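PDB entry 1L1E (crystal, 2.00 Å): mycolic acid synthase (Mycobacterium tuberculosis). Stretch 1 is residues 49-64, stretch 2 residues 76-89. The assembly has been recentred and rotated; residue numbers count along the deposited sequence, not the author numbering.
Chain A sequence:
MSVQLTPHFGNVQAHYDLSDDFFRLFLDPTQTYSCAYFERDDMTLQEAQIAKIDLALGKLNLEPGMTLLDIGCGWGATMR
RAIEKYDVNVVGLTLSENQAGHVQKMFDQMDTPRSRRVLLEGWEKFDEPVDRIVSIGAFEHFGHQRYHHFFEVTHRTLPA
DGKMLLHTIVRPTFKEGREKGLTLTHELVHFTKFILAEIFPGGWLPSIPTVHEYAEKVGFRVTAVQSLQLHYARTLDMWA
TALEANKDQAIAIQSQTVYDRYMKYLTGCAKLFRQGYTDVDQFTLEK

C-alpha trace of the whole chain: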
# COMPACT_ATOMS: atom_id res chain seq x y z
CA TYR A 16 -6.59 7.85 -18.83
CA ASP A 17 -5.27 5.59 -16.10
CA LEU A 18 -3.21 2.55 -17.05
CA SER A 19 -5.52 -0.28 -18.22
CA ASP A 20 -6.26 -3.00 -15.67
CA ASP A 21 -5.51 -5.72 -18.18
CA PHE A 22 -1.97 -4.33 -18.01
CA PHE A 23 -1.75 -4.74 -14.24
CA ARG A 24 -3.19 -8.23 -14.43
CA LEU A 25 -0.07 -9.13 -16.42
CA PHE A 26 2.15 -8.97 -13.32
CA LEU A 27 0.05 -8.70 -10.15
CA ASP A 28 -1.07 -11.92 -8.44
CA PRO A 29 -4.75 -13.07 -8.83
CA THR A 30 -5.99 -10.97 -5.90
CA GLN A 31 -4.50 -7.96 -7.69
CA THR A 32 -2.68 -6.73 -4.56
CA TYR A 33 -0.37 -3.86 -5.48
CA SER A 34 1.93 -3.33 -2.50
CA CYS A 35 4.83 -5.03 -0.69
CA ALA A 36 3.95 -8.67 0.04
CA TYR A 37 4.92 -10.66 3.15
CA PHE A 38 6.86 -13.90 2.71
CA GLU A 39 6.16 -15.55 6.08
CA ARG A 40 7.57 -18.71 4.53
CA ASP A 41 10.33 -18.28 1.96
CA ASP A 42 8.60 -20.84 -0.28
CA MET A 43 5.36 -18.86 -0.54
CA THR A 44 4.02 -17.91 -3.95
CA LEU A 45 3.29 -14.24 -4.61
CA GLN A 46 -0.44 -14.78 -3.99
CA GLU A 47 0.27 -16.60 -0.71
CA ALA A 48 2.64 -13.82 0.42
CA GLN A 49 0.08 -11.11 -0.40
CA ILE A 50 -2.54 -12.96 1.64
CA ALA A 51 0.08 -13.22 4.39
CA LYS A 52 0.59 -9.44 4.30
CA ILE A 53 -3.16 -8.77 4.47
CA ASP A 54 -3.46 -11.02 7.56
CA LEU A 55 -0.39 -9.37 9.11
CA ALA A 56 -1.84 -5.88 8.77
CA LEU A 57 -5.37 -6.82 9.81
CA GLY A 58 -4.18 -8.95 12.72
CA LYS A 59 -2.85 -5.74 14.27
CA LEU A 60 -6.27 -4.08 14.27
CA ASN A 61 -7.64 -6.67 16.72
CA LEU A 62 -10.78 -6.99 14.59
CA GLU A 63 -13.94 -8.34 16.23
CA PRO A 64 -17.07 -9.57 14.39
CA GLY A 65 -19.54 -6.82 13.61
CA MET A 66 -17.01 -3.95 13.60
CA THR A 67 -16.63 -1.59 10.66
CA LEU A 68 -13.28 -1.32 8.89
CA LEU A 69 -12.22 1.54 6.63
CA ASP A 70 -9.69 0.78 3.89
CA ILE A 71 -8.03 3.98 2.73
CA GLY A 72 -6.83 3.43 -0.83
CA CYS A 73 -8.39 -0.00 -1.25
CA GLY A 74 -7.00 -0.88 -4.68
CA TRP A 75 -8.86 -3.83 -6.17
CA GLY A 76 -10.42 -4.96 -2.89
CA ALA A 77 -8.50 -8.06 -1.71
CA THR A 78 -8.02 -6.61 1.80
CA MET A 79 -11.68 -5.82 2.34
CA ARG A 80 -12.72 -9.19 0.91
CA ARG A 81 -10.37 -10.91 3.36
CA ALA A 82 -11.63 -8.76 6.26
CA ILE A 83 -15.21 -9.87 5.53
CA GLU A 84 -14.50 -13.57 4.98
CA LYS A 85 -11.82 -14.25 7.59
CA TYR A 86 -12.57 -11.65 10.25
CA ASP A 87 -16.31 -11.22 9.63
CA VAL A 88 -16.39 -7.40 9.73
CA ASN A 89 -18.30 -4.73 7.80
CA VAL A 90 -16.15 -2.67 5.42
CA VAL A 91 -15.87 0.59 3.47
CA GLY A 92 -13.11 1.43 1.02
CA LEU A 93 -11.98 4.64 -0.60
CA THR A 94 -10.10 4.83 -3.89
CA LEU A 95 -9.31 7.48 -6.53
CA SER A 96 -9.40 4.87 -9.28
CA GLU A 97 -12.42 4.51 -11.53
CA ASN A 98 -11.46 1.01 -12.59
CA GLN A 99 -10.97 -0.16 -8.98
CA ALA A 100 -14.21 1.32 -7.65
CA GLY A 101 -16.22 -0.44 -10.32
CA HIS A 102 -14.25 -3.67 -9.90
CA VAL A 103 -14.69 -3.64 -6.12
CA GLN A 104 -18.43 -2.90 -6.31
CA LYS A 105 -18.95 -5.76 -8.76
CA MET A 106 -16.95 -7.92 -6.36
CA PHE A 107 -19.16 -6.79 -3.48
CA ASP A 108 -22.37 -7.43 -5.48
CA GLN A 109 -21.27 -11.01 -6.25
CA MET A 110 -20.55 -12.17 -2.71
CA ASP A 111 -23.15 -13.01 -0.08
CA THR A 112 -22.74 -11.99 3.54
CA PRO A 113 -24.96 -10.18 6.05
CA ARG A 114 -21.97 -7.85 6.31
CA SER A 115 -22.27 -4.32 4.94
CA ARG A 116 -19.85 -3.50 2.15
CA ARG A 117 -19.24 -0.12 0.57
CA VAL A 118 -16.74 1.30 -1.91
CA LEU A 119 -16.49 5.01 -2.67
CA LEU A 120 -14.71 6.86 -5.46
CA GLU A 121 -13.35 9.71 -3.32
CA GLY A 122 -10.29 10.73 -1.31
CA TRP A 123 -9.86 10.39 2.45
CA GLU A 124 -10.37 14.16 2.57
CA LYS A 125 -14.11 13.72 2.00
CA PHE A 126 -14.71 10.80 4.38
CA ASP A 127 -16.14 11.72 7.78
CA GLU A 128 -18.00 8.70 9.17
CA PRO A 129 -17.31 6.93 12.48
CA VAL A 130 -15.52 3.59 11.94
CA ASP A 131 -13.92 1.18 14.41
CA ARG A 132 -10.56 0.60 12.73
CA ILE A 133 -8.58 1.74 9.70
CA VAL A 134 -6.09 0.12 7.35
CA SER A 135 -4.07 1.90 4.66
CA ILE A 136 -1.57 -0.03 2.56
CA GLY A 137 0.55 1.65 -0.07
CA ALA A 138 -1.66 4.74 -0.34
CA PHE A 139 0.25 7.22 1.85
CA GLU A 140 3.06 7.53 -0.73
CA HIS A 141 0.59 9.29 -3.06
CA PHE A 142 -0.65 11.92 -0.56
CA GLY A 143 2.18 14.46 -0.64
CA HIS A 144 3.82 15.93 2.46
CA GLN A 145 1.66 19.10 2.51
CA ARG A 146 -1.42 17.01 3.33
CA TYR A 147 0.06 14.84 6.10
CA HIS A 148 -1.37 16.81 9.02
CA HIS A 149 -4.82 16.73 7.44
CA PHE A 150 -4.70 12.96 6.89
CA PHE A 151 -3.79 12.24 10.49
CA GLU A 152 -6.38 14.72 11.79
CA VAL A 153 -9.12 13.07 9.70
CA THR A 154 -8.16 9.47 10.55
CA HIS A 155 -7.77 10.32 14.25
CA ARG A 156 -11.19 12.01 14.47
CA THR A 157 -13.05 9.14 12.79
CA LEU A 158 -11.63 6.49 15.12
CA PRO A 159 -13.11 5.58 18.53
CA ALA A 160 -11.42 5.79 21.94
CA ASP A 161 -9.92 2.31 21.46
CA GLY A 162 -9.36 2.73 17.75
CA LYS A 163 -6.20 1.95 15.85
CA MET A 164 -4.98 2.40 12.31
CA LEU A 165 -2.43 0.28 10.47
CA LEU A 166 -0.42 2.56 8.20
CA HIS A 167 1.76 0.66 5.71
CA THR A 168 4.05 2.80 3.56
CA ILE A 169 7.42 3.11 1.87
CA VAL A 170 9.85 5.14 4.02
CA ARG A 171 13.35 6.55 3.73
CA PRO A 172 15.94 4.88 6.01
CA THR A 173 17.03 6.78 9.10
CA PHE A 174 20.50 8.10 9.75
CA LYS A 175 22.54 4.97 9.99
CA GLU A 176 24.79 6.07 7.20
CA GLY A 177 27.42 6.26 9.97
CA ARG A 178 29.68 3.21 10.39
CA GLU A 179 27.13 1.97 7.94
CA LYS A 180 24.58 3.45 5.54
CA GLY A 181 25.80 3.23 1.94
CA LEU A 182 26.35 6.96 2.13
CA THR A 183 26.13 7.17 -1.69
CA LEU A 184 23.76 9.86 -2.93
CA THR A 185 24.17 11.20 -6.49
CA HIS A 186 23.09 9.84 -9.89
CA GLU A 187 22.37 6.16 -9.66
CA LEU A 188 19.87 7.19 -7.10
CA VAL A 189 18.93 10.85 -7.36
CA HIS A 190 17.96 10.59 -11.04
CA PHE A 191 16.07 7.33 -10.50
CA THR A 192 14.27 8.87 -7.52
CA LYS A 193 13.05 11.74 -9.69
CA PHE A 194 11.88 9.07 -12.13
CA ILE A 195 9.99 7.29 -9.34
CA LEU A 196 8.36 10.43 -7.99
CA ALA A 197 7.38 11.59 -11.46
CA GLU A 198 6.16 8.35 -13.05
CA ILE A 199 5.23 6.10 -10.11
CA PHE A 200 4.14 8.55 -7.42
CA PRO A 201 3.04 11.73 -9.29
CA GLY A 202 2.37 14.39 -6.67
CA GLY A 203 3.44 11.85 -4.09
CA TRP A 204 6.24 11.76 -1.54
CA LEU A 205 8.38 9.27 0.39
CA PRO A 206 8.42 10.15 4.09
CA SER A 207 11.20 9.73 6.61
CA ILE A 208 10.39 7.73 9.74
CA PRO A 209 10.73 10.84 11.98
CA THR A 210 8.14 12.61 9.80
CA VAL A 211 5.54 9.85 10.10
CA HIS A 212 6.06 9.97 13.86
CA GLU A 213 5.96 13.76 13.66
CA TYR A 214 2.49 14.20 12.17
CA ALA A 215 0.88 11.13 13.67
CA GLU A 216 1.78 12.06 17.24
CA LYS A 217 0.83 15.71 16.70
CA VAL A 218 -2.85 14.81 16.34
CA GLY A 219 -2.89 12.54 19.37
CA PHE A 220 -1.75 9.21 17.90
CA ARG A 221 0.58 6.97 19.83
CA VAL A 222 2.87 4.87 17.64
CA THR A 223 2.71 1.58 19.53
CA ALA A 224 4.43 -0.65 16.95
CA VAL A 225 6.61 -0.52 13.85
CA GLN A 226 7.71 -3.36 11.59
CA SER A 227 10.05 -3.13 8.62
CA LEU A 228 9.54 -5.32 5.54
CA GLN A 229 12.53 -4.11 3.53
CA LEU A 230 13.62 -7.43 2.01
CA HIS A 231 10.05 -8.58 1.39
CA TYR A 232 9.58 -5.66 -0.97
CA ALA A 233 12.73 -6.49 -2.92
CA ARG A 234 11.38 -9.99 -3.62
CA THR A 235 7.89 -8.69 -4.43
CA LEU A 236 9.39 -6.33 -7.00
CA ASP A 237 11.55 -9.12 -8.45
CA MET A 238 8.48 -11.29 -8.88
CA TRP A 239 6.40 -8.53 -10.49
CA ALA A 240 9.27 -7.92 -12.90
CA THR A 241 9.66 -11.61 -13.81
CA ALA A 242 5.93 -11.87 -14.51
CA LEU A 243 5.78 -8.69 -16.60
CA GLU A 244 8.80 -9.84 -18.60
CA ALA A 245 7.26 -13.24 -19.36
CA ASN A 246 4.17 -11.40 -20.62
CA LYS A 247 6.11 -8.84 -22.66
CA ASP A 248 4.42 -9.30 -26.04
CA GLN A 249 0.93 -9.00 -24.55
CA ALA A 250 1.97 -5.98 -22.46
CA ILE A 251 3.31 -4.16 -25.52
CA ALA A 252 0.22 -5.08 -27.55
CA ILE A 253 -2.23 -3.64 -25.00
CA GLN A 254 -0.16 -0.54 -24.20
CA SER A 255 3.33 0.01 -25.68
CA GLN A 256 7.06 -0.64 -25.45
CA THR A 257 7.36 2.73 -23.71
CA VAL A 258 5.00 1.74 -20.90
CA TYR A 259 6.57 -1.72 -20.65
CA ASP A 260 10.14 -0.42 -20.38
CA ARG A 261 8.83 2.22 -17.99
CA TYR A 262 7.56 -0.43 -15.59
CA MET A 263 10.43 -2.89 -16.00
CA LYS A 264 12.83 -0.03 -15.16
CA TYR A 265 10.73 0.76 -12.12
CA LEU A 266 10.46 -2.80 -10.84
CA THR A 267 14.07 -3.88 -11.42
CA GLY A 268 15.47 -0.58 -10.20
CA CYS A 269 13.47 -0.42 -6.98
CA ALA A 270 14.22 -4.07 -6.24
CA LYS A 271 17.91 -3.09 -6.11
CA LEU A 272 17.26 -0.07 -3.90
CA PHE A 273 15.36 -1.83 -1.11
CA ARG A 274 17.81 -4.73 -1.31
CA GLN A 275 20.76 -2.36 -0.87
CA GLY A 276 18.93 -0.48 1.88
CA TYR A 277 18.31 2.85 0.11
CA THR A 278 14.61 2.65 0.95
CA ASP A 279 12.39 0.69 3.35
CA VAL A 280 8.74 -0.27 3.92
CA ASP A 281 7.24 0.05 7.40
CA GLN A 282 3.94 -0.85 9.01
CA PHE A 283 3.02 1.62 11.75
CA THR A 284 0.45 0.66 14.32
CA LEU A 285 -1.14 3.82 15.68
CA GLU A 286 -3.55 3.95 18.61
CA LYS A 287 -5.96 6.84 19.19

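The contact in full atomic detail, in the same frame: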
# COMPACT_ATOMS: atom_id res chain seq x y z
N GLN A 49 0.92 -12.31 -0.44
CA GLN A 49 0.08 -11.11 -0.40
C GLN A 49 -1.05 -11.38 0.59
O GLN A 49 -1.53 -10.47 1.28
CB GLN A 49 -0.50 -10.79 -1.79
CG GLN A 49 0.54 -10.31 -2.79
CD GLN A 49 1.08 -8.90 -2.49
OE1 GLN A 49 1.09 -8.46 -1.34
NE2 GLN A 49 1.54 -8.21 -3.52
N ILE A 50 -1.49 -12.64 0.68
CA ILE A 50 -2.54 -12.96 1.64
C ILE A 50 -1.91 -12.90 3.03
O ILE A 50 -2.55 -12.49 4.00
CB ILE A 50 -3.15 -14.36 1.39
CG1 ILE A 50 -4.02 -14.31 0.12
CG2 ILE A 50 -3.96 -14.81 2.60
CD1 ILE A 50 -5.23 -13.41 0.22
N ALA A 51 -0.63 -13.27 3.12
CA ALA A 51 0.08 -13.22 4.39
C ALA A 51 0.23 -11.77 4.88
O ALA A 51 0.16 -11.49 6.08
CB ALA A 51 1.46 -13.85 4.24
N LYS A 52 0.45 -10.85 3.94
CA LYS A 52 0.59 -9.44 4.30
C LYS A 52 -0.75 -8.88 4.77
O LYS A 52 -0.82 -8.14 5.76
CB LYS A 52 1.15 -8.67 3.09
CG LYS A 52 1.22 -7.15 3.25
CD LYS A 52 -0.09 -6.47 2.86
CE LYS A 52 -0.50 -6.74 1.39
NZ LYS A 52 0.51 -6.33 0.35
N ILE A 53 -1.83 -9.23 4.08
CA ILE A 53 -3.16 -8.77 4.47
C ILE A 53 -3.46 -9.24 5.91
O ILE A 53 -3.87 -8.45 6.76
CB ILE A 53 -4.21 -9.29 3.48
CG1 ILE A 53 -3.97 -8.67 2.11
CG2 ILE A 53 -5.61 -9.01 3.99
CD1 ILE A 53 -4.85 -9.22 1.00
N ASP A 54 -3.21 -10.52 6.20
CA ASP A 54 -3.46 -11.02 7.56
C ASP A 54 -2.53 -10.35 8.59
O ASP A 54 -2.92 -10.13 9.74
CB ASP A 54 -3.27 -12.55 7.65
CG ASP A 54 -4.32 -13.32 6.86
OD1 ASP A 54 -5.33 -12.72 6.43
OD2 ASP A 54 -4.13 -14.55 6.67
N LEU A 55 -1.31 -10.02 8.18
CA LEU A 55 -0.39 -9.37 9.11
C LEU A 55 -0.91 -8.00 9.51
O LEU A 55 -0.94 -7.65 10.69
CB LEU A 55 1.00 -9.22 8.46
CG LEU A 55 2.03 -8.44 9.29
CD1 LEU A 55 2.45 -9.26 10.53
CD2 LEU A 55 3.24 -8.13 8.42
N ALA A 56 -1.33 -7.22 8.52
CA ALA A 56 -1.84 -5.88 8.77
C ALA A 56 -3.12 -5.92 9.58
O ALA A 56 -3.24 -5.25 10.59
CB ALA A 56 -2.09 -5.16 7.45
N LEU A 57 -4.08 -6.72 9.14
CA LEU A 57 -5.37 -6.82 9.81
C LEU A 57 -5.27 -7.42 11.21
O LEU A 57 -6.02 -7.05 12.09
CB LEU A 57 -6.34 -7.63 8.95
CG LEU A 57 -6.60 -7.03 7.56
CD1 LEU A 57 -7.58 -7.93 6.80
CD2 LEU A 57 -7.18 -5.60 7.70
N GLY A 58 -4.34 -8.35 11.41
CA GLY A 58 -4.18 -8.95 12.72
C GLY A 58 -3.86 -7.92 13.79
O GLY A 58 -4.17 -8.10 14.96
N LYS A 59 -3.23 -6.82 13.37
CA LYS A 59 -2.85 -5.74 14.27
C LYS A 59 -4.00 -4.83 14.69
O LYS A 59 -3.89 -4.06 15.65
CB LYS A 59 -1.74 -4.90 13.62
CG LYS A 59 -0.43 -5.67 13.44
CD LYS A 59 0.57 -4.87 12.66
CE LYS A 59 1.88 -5.61 12.49
NZ LYS A 59 2.77 -4.96 11.46
N LEU A 60 -5.11 -4.91 13.97
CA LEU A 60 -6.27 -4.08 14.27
C LEU A 60 -7.23 -4.75 15.26
O LEU A 60 -8.30 -4.21 15.56
CB LEU A 60 -7.01 -3.74 12.96
CG LEU A 60 -6.13 -3.04 11.91
CD1 LEU A 60 -6.94 -2.74 10.65
CD2 LEU A 60 -5.59 -1.77 12.50
N ASN A 61 -6.84 -5.91 15.76
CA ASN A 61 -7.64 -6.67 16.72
C ASN A 61 -9.13 -6.63 16.37
O ASN A 61 -9.99 -6.31 17.20
CB ASN A 61 -7.36 -6.15 18.14
CG ASN A 61 -5.89 -6.32 18.54
OD1 ASN A 61 -5.40 -5.67 19.46
ND2 ASN A 61 -5.19 -7.22 17.84
N LEU A 62 -9.42 -6.97 15.12
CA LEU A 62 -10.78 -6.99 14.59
C LEU A 62 -11.72 -7.97 15.30
O LEU A 62 -11.35 -9.11 15.60
CB LEU A 62 -10.76 -7.33 13.10
CG LEU A 62 -10.22 -6.27 12.14
CD1 LEU A 62 -10.09 -6.85 10.75
CD2 LEU A 62 -11.16 -5.06 12.13
N GLU A 63 -12.94 -7.51 15.58
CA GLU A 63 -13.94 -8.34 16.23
C GLU A 63 -15.16 -8.35 15.30
O GLU A 63 -15.43 -7.36 14.62
CB GLU A 63 -14.33 -7.75 17.58
CG GLU A 63 -13.16 -7.53 18.53
CD GLU A 63 -12.54 -8.83 19.02
OE1 GLU A 63 -11.60 -8.76 19.84
OE2 GLU A 63 -12.98 -9.91 18.58
N PRO A 64 -15.90 -9.47 15.26
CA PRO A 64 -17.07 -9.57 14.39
C PRO A 64 -18.08 -8.44 14.59
O PRO A 64 -18.39 -8.06 15.72
CB PRO A 64 -17.66 -10.93 14.76
CG PRO A 64 -16.44 -11.73 15.12
CD PRO A 64 -15.65 -10.74 15.96
N GLY A 76 -9.63 -4.29 -3.91
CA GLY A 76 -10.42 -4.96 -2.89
C GLY A 76 -10.03 -6.21 -2.12
O GLY A 76 -10.77 -6.60 -1.23
N ALA A 77 -8.89 -6.84 -2.42
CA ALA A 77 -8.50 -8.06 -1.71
C ALA A 77 -8.49 -7.95 -0.17
O ALA A 77 -8.85 -8.92 0.53
CB ALA A 77 -7.12 -8.55 -2.19
N THR A 78 -8.09 -6.80 0.35
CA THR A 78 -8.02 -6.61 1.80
C THR A 78 -9.42 -6.61 2.42
O THR A 78 -9.66 -7.27 3.43
CB THR A 78 -7.30 -5.28 2.16
OG1 THR A 78 -5.98 -5.27 1.60
CG2 THR A 78 -7.18 -5.13 3.67
N MET A 79 -10.33 -5.86 1.81
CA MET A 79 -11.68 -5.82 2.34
C MET A 79 -12.36 -7.18 2.18
O MET A 79 -13.10 -7.60 3.06
CB MET A 79 -12.50 -4.73 1.64
CG MET A 79 -12.03 -3.31 1.95
SD MET A 79 -13.17 -2.06 1.33
CE MET A 79 -12.75 -2.06 -0.37
N ARG A 80 -12.10 -7.87 1.07
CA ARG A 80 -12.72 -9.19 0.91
C ARG A 80 -12.23 -10.11 2.03
O ARG A 80 -13.02 -10.83 2.63
CB ARG A 80 -12.37 -9.82 -0.44
CG ARG A 80 -13.19 -11.08 -0.66
CD ARG A 80 -12.58 -12.04 -1.65
NE ARG A 80 -13.43 -13.22 -1.75
CZ ARG A 80 -14.55 -13.26 -2.47
NH1 ARG A 80 -14.94 -12.20 -3.16
NH2 ARG A 80 -15.30 -14.36 -2.47
N ARG A 81 -10.93 -10.08 2.30
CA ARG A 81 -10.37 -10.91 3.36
C ARG A 81 -10.99 -10.53 4.70
O ARG A 81 -11.40 -11.40 5.48
CB ARG A 81 -8.85 -10.74 3.42
CG ARG A 81 -8.16 -11.66 4.44
CD ARG A 81 -8.20 -13.12 4.01
NE ARG A 81 -7.25 -13.93 4.77
CZ ARG A 81 -6.99 -15.22 4.56
NH1 ARG A 81 -7.61 -15.88 3.59
NH2 ARG A 81 -6.10 -15.83 5.31
N ALA A 82 -11.05 -9.23 4.99
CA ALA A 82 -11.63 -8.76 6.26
C ALA A 82 -13.04 -9.33 6.48
O ALA A 82 -13.39 -9.73 7.60
CB ALA A 82 -11.69 -7.23 6.28
N ILE A 83 -13.84 -9.35 5.42
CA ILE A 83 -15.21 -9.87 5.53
C ILE A 83 -15.20 -11.37 5.79
O ILE A 83 -15.75 -11.83 6.79
CB ILE A 83 -16.01 -9.64 4.22
CG1 ILE A 83 -16.14 -8.14 3.94
CG2 ILE A 83 -17.39 -10.29 4.35
CD1 ILE A 83 -16.90 -7.82 2.66
N GLU A 84 -14.56 -12.11 4.90
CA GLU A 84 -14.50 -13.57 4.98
C GLU A 84 -13.76 -14.18 6.17
O GLU A 84 -14.28 -15.11 6.80
CB GLU A 84 -13.92 -14.14 3.69
CG GLU A 84 -14.80 -13.93 2.48
CD GLU A 84 -14.18 -14.51 1.22
OE1 GLU A 84 -14.83 -14.42 0.15
OE2 GLU A 84 -13.05 -15.05 1.30
N LYS A 85 -12.57 -13.69 6.47
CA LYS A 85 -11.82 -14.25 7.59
C LYS A 85 -12.11 -13.62 8.95
O LYS A 85 -12.13 -14.31 9.96
CB LYS A 85 -10.30 -14.18 7.34
CG LYS A 85 -9.49 -14.73 8.52
CD LYS A 85 -7.99 -14.75 8.28
CE LYS A 85 -7.27 -15.20 9.55
NZ LYS A 85 -5.86 -15.60 9.30
N TYR A 86 -12.33 -12.31 8.98
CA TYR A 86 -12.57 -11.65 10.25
C TYR A 86 -14.03 -11.28 10.50
O TYR A 86 -14.38 -10.83 11.59
CB TYR A 86 -11.67 -10.41 10.36
CG TYR A 86 -10.20 -10.74 10.17
CD1 TYR A 86 -9.66 -10.92 8.89
CD2 TYR A 86 -9.35 -10.90 11.27
CE1 TYR A 86 -8.31 -11.27 8.71
CE2 TYR A 86 -7.99 -11.24 11.10
CZ TYR A 86 -7.49 -11.42 9.82
OH TYR A 86 -6.17 -11.76 9.65
N ASP A 87 -14.88 -11.48 9.50
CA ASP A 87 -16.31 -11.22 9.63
C ASP A 87 -16.69 -9.79 10.06
O ASP A 87 -17.51 -9.60 10.97
CB ASP A 87 -16.92 -12.25 10.59
CG ASP A 87 -18.43 -12.20 10.62
OD1 ASP A 87 -19.03 -11.88 9.58
OD2 ASP A 87 -19.01 -12.51 11.69
N VAL A 88 -16.10 -8.80 9.41
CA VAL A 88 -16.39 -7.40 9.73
C VAL A 88 -17.05 -6.71 8.55
O VAL A 88 -17.02 -7.21 7.44
CB VAL A 88 -15.10 -6.62 10.10
CG1 VAL A 88 -14.44 -7.24 11.30
CG2 VAL A 88 -14.13 -6.59 8.90
N ASN A 89 -17.66 -5.55 8.83
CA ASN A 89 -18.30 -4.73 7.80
C ASN A 89 -17.15 -3.88 7.26
O ASN A 89 -16.20 -3.60 8.00
CB ASN A 89 -19.36 -3.82 8.43
CG ASN A 89 -20.40 -4.60 9.22
OD1 ASN A 89 -21.24 -5.30 8.65
ND2 ASN A 89 -20.34 -4.48 10.55
O HOH W 1 -12.91 -11.10 14.21

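The carboxylate of Asp54 draws three side chains of the other stretch around it. Arg81 meets it with two hydrogen bonds that form a salt bridge. Arg81 NE donates to Asp54 OD1 at 2.8 Å, and Arg81 NH2 donates to Asp54 OD2 at 2.7 Å. The two nitrogens thus face the two oxygens, and Asp54 OD2 lies at the edge of the guanidinium, near its plane. This is the arrangement in which both N-H groups can point at the carboxylate. Lys85 adds a second, longer salt bridge, with a weak hydrogen bond from Lys85 NZ to Asp54 OD2 at 3.3 Å. Tyr86 OH lies 3.5 Å from Asp54 OD1, a weak contact whose proton has another acceptor within reach. The CA-to-CB bond of Asp54 points sideways, but the end of the side chain comes nearer to the second stretch.

The guanidinium also has an apolar neighbour. Ile50 CG2 lies over one of its faces, 3.6 Å from Arg81 NH2. The aliphatic part of Arg81 is used as well: its CG is 3.7 Å from Ile53 CG2.

The helices run at 65° to each other, and their axes approach to 10.1 Å. Ile53 and Thr78 are close across them, with CA atoms 6.0 Å apart. Ile53 points toward the second helix, where its CD1 packs on Ala77 CB at 4.0 Å. Its CG1 is also 4.0 Å from Thr78 OG1. One turn later, Leu57 points the same way. Its CD1 reaches Ala82 CB at 4.2 Å and Tyr86 CE1 at 3.9 Å, while its CD2 is 4.1 Å from Thr78 CG2. Leu57 CB lies over one face of the Tyr86 ring. Tyr86 has the largest area covered by the other stretch, with its ring serving the apolar packing and its hydroxyl near Asp54.

A type I turn runs from Gly58 to Asn61, and Asn61 has positive phi. Leu62 then points back toward the second stretch. Its CD1 packs on Tyr86 CB at 3.9 Å, and its CD2 on Val88 CG1 at 4.0 Å. A water joins the two backbones here. It donates to Leu62 O at 2.9 Å and to Tyr86 O at 3.0 Å, so it bridges two acceptors that could not bond each other.

The contact continues to Pro64. Its CA makes a CA-H...O contact with Asp87 O at 3.4 Å. Asp87, like Asn61, leaves helical geometry with positive phi. Together the two stretches bury 709 Å², summed over both sides.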